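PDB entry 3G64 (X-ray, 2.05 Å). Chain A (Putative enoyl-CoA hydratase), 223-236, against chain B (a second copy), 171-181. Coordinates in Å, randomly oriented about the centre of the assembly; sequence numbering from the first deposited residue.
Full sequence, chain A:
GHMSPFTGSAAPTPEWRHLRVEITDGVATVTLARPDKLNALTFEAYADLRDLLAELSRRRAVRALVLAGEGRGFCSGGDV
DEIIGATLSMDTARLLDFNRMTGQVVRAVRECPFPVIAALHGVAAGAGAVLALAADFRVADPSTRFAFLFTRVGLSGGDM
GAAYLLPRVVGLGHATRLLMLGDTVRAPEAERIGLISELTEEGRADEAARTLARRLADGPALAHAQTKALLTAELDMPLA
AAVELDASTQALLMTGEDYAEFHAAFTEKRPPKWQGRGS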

ATOM      1  N   ALA A 223      10.648 -12.622 -19.145  1.00 31.98           N
ATOM      2  CA  ALA A 223      10.734 -12.486 -17.693  1.00 30.70           C
ATOM      3  C   ALA A 223      10.362 -11.079 -17.190  1.00 29.37           C
ATOM      4  O   ALA A 223       9.614 -10.957 -16.196  1.00 27.59           O
ATOM      5  CB  ALA A 223      12.132 -12.886 -17.183  1.00 28.38           C
ATOM      6  N   HIS A 224      10.875 -10.027 -17.845  1.00 26.52           N
ATOM      7  CA  HIS A 224      10.544  -8.648 -17.446  1.00 24.69           C
ATOM      8  C   HIS A 224       9.047  -8.342 -17.605  1.00 26.86           C
ATOM      9  O   HIS A 224       8.410  -7.786 -16.713  1.00 25.16           O
ATOM     10  CB  HIS A 224      11.312  -7.629 -18.289  1.00 25.38           C
ATOM     11  CG  HIS A 224      12.773  -7.542 -17.962  1.00 30.01           C
ATOM     12  ND1 HIS A 224      13.709  -7.069 -18.863  1.00 30.83           N
ATOM     13  CD2 HIS A 224      13.459  -7.873 -16.842  1.00 29.24           C
ATOM     14  CE1 HIS A 224      14.910  -7.110 -18.304  1.00 32.10           C
ATOM     15  NE2 HIS A 224      14.787  -7.602 -17.086  1.00 32.29           N
ATOM     16  N   ALA A 225       8.519  -8.694 -18.767  1.00 22.21           N
ATOM     17  CA  ALA A 225       7.152  -8.374 -19.122  1.00 26.29           C
ATOM     18  C   ALA A 225       6.176  -9.088 -18.160  1.00 28.81           C
ATOM     19  O   ALA A 225       5.218  -8.485 -17.673  1.00 26.28           O
ATOM     20  CB  ALA A 225       6.877  -8.763 -20.581  1.00 26.42           C
ATOM     21  N   GLN A 226       6.440 -10.361 -17.878  1.00 24.99           N
ATOM     22  CA  GLN A 226       5.650 -11.096 -16.907  1.00 24.84           C
ATOM     23  C   GLN A 226       5.814 -10.570 -15.482  1.00 24.83           C
ATOM     24  O   GLN A 226       4.901 -10.685 -14.683  1.00 30.40           O
ATOM     25  CB  GLN A 226       5.922 -12.603 -16.971  1.00 26.11           C
ATOM     26  CG  GLN A 226       5.314 -13.274 -18.213  1.00 25.53           C
ATOM     27  CD  GLN A 226       3.812 -12.963 -18.370  1.00 31.08           C
ATOM     28  OE1 GLN A 226       3.434 -12.071 -19.118  1.00 30.85           O
ATOM     29  NE2 GLN A 226       2.967 -13.697 -17.645  1.00 26.14           N
ATOM     30  N   THR A 227       6.963 -10.005 -15.151  1.00 22.52           N
ATOM     31  CA  THR A 227       7.109  -9.385 -13.835  1.00 22.65           C
ATOM     32  C   THR A 227       6.116  -8.215 -13.708  1.00 25.89           C
ATOM     33  O   THR A 227       5.443  -8.048 -12.676  1.00 23.99           O
ATOM     34  CB  THR A 227       8.562  -8.846 -13.602  1.00 28.87           C
ATOM     35  OG1 THR A 227       9.493  -9.948 -13.619  1.00 26.33           O
ATOM     36  CG2 THR A 227       8.665  -8.122 -12.247  1.00 23.62           C
ATOM     37  N   LYS A 228       6.037  -7.406 -14.761  1.00 22.96           N
ATOM     38  CA  LYS A 228       5.147  -6.260 -14.772  1.00 22.25           C
ATOM     39  C   LYS A 228       3.680  -6.733 -14.751  1.00 25.83           C
ATOM     40  O   LYS A 228       2.859  -6.214 -14.001  1.00 24.76           O
ATOM     41  CB  LYS A 228       5.417  -5.404 -16.008  1.00 21.64           C
ATOM     42  CG  LYS A 228       4.397  -4.298 -16.217  1.00 29.13           C
ATOM     43  CD  LYS A 228       4.864  -3.352 -17.320  1.00 27.83           C
ATOM     44  CE  LYS A 228       3.810  -2.318 -17.630  1.00 24.08           C
ATOM     45  NZ  LYS A 228       4.379  -1.270 -18.540  1.00 23.72           N
ATOM     46  N   ALA A 229       3.372  -7.720 -15.589  1.00 23.04           N
ATOM     47  CA  ALA A 229       2.027  -8.283 -15.654  1.00 27.48           C
ATOM     48  C   ALA A 229       1.566  -8.816 -14.291  1.00 24.31           C
ATOM     49  O   ALA A 229       0.418  -8.615 -13.906  1.00 22.32           O
ATOM     50  CB  ALA A 229       1.946  -9.407 -16.746  1.00 23.11           C
ATOM     51  N   LEU A 230       2.449  -9.466 -13.540  1.00 22.58           N
ATOM     52  CA  LEU A 230       2.030 -10.027 -12.243  1.00 24.88           C
ATOM     53  C   LEU A 230       1.891  -8.965 -11.147  1.00 24.63           C
ATOM     54  O   LEU A 230       0.998  -9.047 -10.315  1.00 25.74           O
ATOM     55  CB  LEU A 230       2.943 -11.189 -11.797  1.00 22.93           C
ATOM     56  CG  LEU A 230       2.416 -12.564 -12.270  1.00 30.57           C
ATOM     57  CD1 LEU A 230       2.136 -12.597 -13.780  1.00 25.24           C
ATOM     58  CD2 LEU A 230       3.373 -13.661 -11.903  1.00 30.84           C
ATOM     59  N   LEU A 231       2.779  -7.976 -11.143  1.00 23.64           N
ATOM     60  CA  LEU A 231       2.627  -6.845 -10.228  1.00 26.30           C
ATOM     61  C   LEU A 231       1.263  -6.177 -10.437  1.00 25.57           C
ATOM     62  O   LEU A 231       0.493  -5.928  -9.500  1.00 25.24           O
ATOM     63  CB  LEU A 231       3.738  -5.806 -10.480  1.00 27.00           C
ATOM     64  CG  LEU A 231       5.068  -6.143  -9.808  1.00 28.41           C
ATOM     65  CD1 LEU A 231       6.235  -5.342 -10.438  1.00 26.78           C
ATOM     66  CD2 LEU A 231       4.968  -5.940  -8.296  1.00 23.20           C
ATOM     67  N   THR A 232       0.975  -5.892 -11.690  1.00 22.41           N
ATOM     68  CA  THR A 232      -0.245  -5.193 -12.041  1.00 23.39           C
ATOM     69  C   THR A 232      -1.490  -5.992 -11.688  1.00 23.07           C
ATOM     70  O   THR A 232      -2.416  -5.475 -11.051  1.00 25.60           O
ATOM     71  CB  THR A 232      -0.230  -4.854 -13.541  1.00 22.43           C
ATOM     72  OG1 THR A 232       0.750  -3.831 -13.764  1.00 27.97           O
ATOM     73  CG2 THR A 232      -1.564  -4.356 -13.995  1.00 19.26           C
ATOM     74  N   ALA A 233      -1.532  -7.249 -12.115  1.00 23.31           N
ATOM     75  CA  ALA A 233      -2.712  -8.080 -11.830  1.00 24.05           C
ATOM     76  C   ALA A 233      -2.898  -8.298 -10.340  1.00 23.04           C
ATOM     77  O   ALA A 233      -4.020  -8.278  -9.855  1.00 24.58           O
ATOM     78  CB  ALA A 233      -2.610  -9.457 -12.559  1.00 22.32           C
ATOM     79  N   GLU A 234      -1.803  -8.545  -9.616  1.00 18.81           N
ATOM     80  CA  GLU A 234      -1.913  -9.014  -8.228  1.00 15.55           C
ATOM     81  C   GLU A 234      -2.207  -7.880  -7.253  1.00 20.48           C
ATOM     82  O   GLU A 234      -2.564  -8.145  -6.100  1.00 21.34           O
ATOM     83  CB  GLU A 234      -0.653  -9.819  -7.790  1.00 20.26           C
ATOM     84  CG  GLU A 234      -0.558 -11.129  -8.585  1.00 26.44           C
ATOM     85  CD  GLU A 234       0.657 -11.986  -8.250  1.00 35.77           C
ATOM     86  OE1 GLU A 234       1.390 -11.658  -7.280  1.00 34.32           O
ATOM     87  OE2 GLU A 234       0.858 -13.007  -8.961  1.00 37.54           O
ATOM     88  N   LEU A 235      -2.101  -6.626  -7.712  1.00 18.47           N
ATOM     89  CA  LEU A 235      -2.646  -5.511  -6.938  1.00 18.73           C
ATOM     90  C   LEU A 235      -4.158  -5.693  -6.745  1.00 21.44           C
ATOM     91  O   LEU A 235      -4.752  -5.143  -5.805  1.00 22.02           O
ATOM     92  CB  LEU A 235      -2.395  -4.156  -7.632  1.00 18.70           C
ATOM     93  CG  LEU A 235      -0.931  -3.706  -7.561  1.00 22.40           C
ATOM     94  CD1 LEU A 235      -0.765  -2.510  -8.499  1.00 25.69           C
ATOM     95  CD2 LEU A 235      -0.541  -3.334  -6.131  1.00 20.27           C
ATOM     96  N   ASP A 236      -4.771  -6.481  -7.625  1.00 18.49           N
ATOM     97  CA  ASP A 236      -6.244  -6.569  -7.671  1.00 19.62           C
ATOM     98  C   ASP A 236      -6.714  -7.967  -7.315  1.00 21.57           C
ATOM     99  O   ASP A 236      -7.877  -8.323  -7.546  1.00 19.24           O
ATOM    100  CB  ASP A 236      -6.763  -6.222  -9.075  1.00 21.94           C
ATOM    101  CG  ASP A 236      -6.496  -4.780  -9.456  1.00 25.76           C
ATOM    102  OD1 ASP A 236      -6.264  -3.964  -8.529  1.00 23.07           O
ATOM    103  OD2 ASP A 236      -6.511  -4.467 -10.674  1.00 23.67           O
TER
ATOM    104  N   GLY B 171       5.449  -0.385  -1.344  1.00 21.14           N
ATOM    105  CA  GLY B 171       4.847   0.513  -2.329  1.00 18.62           C
ATOM    106  C   GLY B 171       5.132  -0.004  -3.722  1.00 19.08           C
ATOM    107  O   GLY B 171       6.150  -0.651  -3.954  1.00 23.46           O
ATOM    108  N   LEU B 172       4.245   0.275  -4.663  1.00 17.89           N
ATOM    109  CA  LEU B 172       4.422  -0.234  -6.030  1.00 17.65           C
ATOM    110  C   LEU B 172       5.694   0.259  -6.781  1.00 24.52           C
ATOM    111  O   LEU B 172       6.252  -0.490  -7.597  1.00 23.03           O
ATOM    112  CB  LEU B 172       3.168   0.105  -6.853  1.00 18.52           C
ATOM    113  CG  LEU B 172       3.209  -0.262  -8.332  1.00 20.19           C
ATOM    114  CD1 LEU B 172       3.295  -1.819  -8.485  1.00 19.08           C
ATOM    115  CD2 LEU B 172       1.938   0.333  -9.012  1.00 23.84           C
ATOM    116  N   GLY B 173       6.123   1.506  -6.549  1.00 22.84           N
ATOM    117  CA  GLY B 173       7.282   2.089  -7.263  1.00 15.25           C
ATOM    118  C   GLY B 173       8.559   1.346  -6.848  1.00 22.81           C
ATOM    119  O   GLY B 173       9.297   0.781  -7.689  1.00 24.22           O
ATOM    120  N   HIS B 174       8.793   1.270  -5.541  1.00 22.45           N
ATOM    121  CA  HIS B 174       9.928   0.462  -5.029  1.00 23.79           C
ATOM    122  C   HIS B 174       9.854  -1.031  -5.411  1.00 27.87           C
ATOM    123  O   HIS B 174      10.870  -1.640  -5.780  1.00 28.12           O
ATOM    124  CB  HIS B 174      10.055   0.607  -3.504  1.00 23.62           C
ATOM    125  CG  HIS B 174      10.447   1.991  -3.052  1.00 25.25           C
ATOM    126  ND1 HIS B 174      11.393   2.753  -3.711  1.00 27.85           N
ATOM    127  CD2 HIS B 174      10.030   2.738  -2.000  1.00 21.62           C
ATOM    128  CE1 HIS B 174      11.537   3.912  -3.086  1.00 28.93           C
ATOM    129  NE2 HIS B 174      10.720   3.929  -2.045  1.00 25.73           N
ATOM    130  N   ALA B 175       8.665  -1.630  -5.323  1.00 23.91           N
ATOM    131  CA  ALA B 175       8.516  -3.047  -5.648  1.00 23.40           C
ATOM    132  C   ALA B 175       8.868  -3.327  -7.111  1.00 21.66           C
ATOM    133  O   ALA B 175       9.519  -4.324  -7.425  1.00 24.86           O
ATOM    134  CB  ALA B 175       7.052  -3.544  -5.330  1.00 18.23           C
ATOM    135  N   THR B 176       8.439  -2.444  -8.007  1.00 19.26           N
ATOM    136  CA  THR B 176       8.718  -2.636  -9.429  1.00 20.44           C
ATOM    137  C   THR B 176      10.230  -2.625  -9.667  1.00 22.81           C
ATOM    138  O   THR B 176      10.777  -3.524 -10.318  1.00 24.61           O
ATOM    139  CB  THR B 176       8.043  -1.559 -10.280  1.00 22.15           C
ATOM    140  OG1 THR B 176       6.616  -1.670 -10.122  1.00 23.64           O
ATOM    141  CG2 THR B 176       8.384  -1.753 -11.734  1.00 25.31           C
ATOM    142  N   ARG B 177      10.892  -1.616  -9.118  1.00 23.36           N
ATOM    143  CA  ARG B 177      12.365  -1.500  -9.176  1.00 23.74           C
ATOM    144  C   ARG B 177      13.082  -2.763  -8.627  1.00 24.65           C
ATOM    145  O   ARG B 177      13.888  -3.410  -9.329  1.00 24.04           O
ATOM    146  CB  ARG B 177      12.786  -0.227  -8.415  1.00 20.33           C
ATOM    147  CG  ARG B 177      14.284   0.052  -8.303  1.00 33.24           C
ATOM    148  CD  ARG B 177      14.554   1.461  -7.742  1.00 32.37           C
ATOM    149  NE  ARG B 177      14.027   1.671  -6.387  1.00 30.91           N
ATOM    150  CZ  ARG B 177      14.668   1.305  -5.271  1.00 29.95           C
ATOM    151  NH1 ARG B 177      15.843   0.682  -5.347  1.00 27.11           N
ATOM    152  NH2 ARG B 177      14.130   1.517  -4.073  1.00 27.13           N
ATOM    153  N   LEU B 178      12.762  -3.131  -7.387  1.00 23.57           N
ATOM    154  CA  LEU B 178      13.365  -4.289  -6.737  1.00 25.58           C
ATOM    155  C   LEU B 178      13.158  -5.594  -7.525  1.00 28.28           C
ATOM    156  O   LEU B 178      14.099  -6.366  -7.728  1.00 27.63           O
ATOM    157  CB  LEU B 178      12.814  -4.453  -5.302  1.00 29.64           C
ATOM    158  CG  LEU B 178      13.617  -3.784  -4.159  1.00 28.49           C
ATOM    159  CD1 LEU B 178      13.955  -2.340  -4.486  1.00 25.47           C
ATOM    160  CD2 LEU B 178      12.895  -3.852  -2.828  1.00 23.51           C
ATOM    161  N   LEU B 179      11.932  -5.832  -7.988  1.00 25.41           N
ATOM    162  CA  LEU B 179      11.613  -7.134  -8.569  1.00 27.19           C
ATOM    163  C   LEU B 179      12.050  -7.176 -10.012  1.00 28.15           C
ATOM    164  O   LEU B 179      12.360  -8.222 -10.542  1.00 29.20           O
ATOM    165  CB  LEU B 179      10.102  -7.453  -8.480  1.00 22.66           C
ATOM    166  CG  LEU B 179       9.537  -7.762  -7.087  1.00 28.20           C
ATOM    167  CD1 LEU B 179       8.052  -8.034  -7.131  1.00 24.79           C
ATOM    168  CD2 LEU B 179      10.249  -8.937  -6.501  1.00 28.99           C
HETATM  169  N   MSE B 180      12.059  -6.039 -10.677  1.00 27.39           N
HETATM  170  CA  MSE B 180      12.467  -6.101 -12.073  1.00 29.11           C
HETATM  171  C   MSE B 180      13.961  -6.112 -12.365  1.00 30.12           C
HETATM  172  O   MSE B 180      14.400  -6.843 -13.269  1.00 30.34           O
HETATM  173  CB  MSE B 180      11.788  -5.080 -12.934  1.00 33.64           C
HETATM  174  CG  MSE B 180      10.995  -5.837 -13.944  1.00 47.08           C
HETATM  175 SE   MSE B 180      10.671  -4.731 -15.415  0.80 70.62          SE
HETATM  176  CE  MSE B 180       9.042  -3.971 -14.647  1.00 23.13           C
ATOM    177  N   LEU B 181      14.718  -5.309 -11.623  1.00 25.95           N
ATOM    178  CA  LEU B 181      16.172  -5.262 -11.811  1.00 28.67           C
ATOM    179  C   LEU B 181      16.913  -6.262 -10.929  1.00 33.41           C
ATOM    180  O   LEU B 181      18.048  -6.656 -11.239  1.00 36.07           O
ATOM    181  CB  LEU B 181      16.701  -3.842 -11.555  1.00 27.75           C
ATOM    182  CG  LEU B 181      16.083  -2.765 -12.467  1.00 30.16           C
ATOM    183  CD1 LEU B 181      16.557  -1.374 -12.065  1.00 25.17           C
ATOM    184  CD2 LEU B 181      16.429  -3.064 -13.914  1.00 30.20           C
TER

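The two stretches pack as a pair of helices from two copies of the same protein, running in roughly antiparallel directions, with 149° between their N-to-C vectors and axes that approach to 9.8 Å. The N-terminal part of the chain A segment therefore lies beside the C-terminal end of the chain B helix: His224(A) CA is 6.2 Å from Met180(B) CA, whereas one turn further along, Lys228(A) CA is 7.4 Å from Thr176(B) CA. No hydrogen bond crosses between the stretches. Within each helix the backbone groups pair largely in the i to i+4 pattern, and the 452 Å² of surface buried between them is covered mainly by apolar side chains.

Gly171(B) occupies the N-cap position. Its backbone angles (phi 99°, psi 151°) would jam a CB against the carbonyl oxygen of the preceding residue, so glycine is called for by the local chain path and not by the chain A stretch, which does not reach it. The helix proper opens with Leu172(B), whose CA-to-CB bond points sideways but whose chi1 t, chi2 p conformation brings the end of the side chain nearer to chain A. There CD2 of Leu172(B) meets CD1 of Leu235(A) at 4.0 Å, and CD1 of Leu172(B) lies 4.5 Å from CD2 of Leu231(A), a looser contact.

Gly173(B) and His174(B) make no contact with the chain A stretch. Ala175(B) directs its methyl toward the partner, and its CB sits 4.3 Å from Leu231(A) CD2. Thr176(B) follows with a polar group in an apolar setting: its OG1 comes within 3.7 Å of Leu231(A) CD1, a van der Waals contact, since a methyl cannot answer the hydroxyl. The hydroxyl instead donates to Leu172(B) O, 2.8 Å from Thr176(B) OG1, and so finds its acceptor within its own helix.

The CA-to-CB bond of Arg177(B) points away and Leu178(B) is out of reach, as the helical repeat carries them off the contact surface. Leu179(B) returns to it, its CD1 packing 3.9 Å from Leu231(A) CD2. Leu231(A) thus touches four residues spread over two turns of the chain B helix and is the most heavily covered residue of its stretch. The CB of Leu179(B) also lies 4.1 Å from Thr227(A) CG2.

Met180(B), a selenomethionine, is the most extensively covered residue of all. Its CG lies 3.7 Å from Thr227(A) CG2, while the Thr227(A) hydroxyl donates within its own helix, OG1 to Ala223(A) O at 2.8 Å. Further out, Met180(B) CE reaches 4.1 Å from Lys228(A) CB, touching the aliphatic base of a lysine whose extended chain leads its end away. The polarizable selenium lies 4.1 Å from His224(A) CB and approaches the imidazole obliquely, with SE 4.9 Å from the centroid of the His224(A) ring. His224(A) CD2 also stands 3.8 Å from Met180(B) O. Leu181(B) closes the stretch without a direct contact to the chain A stretch.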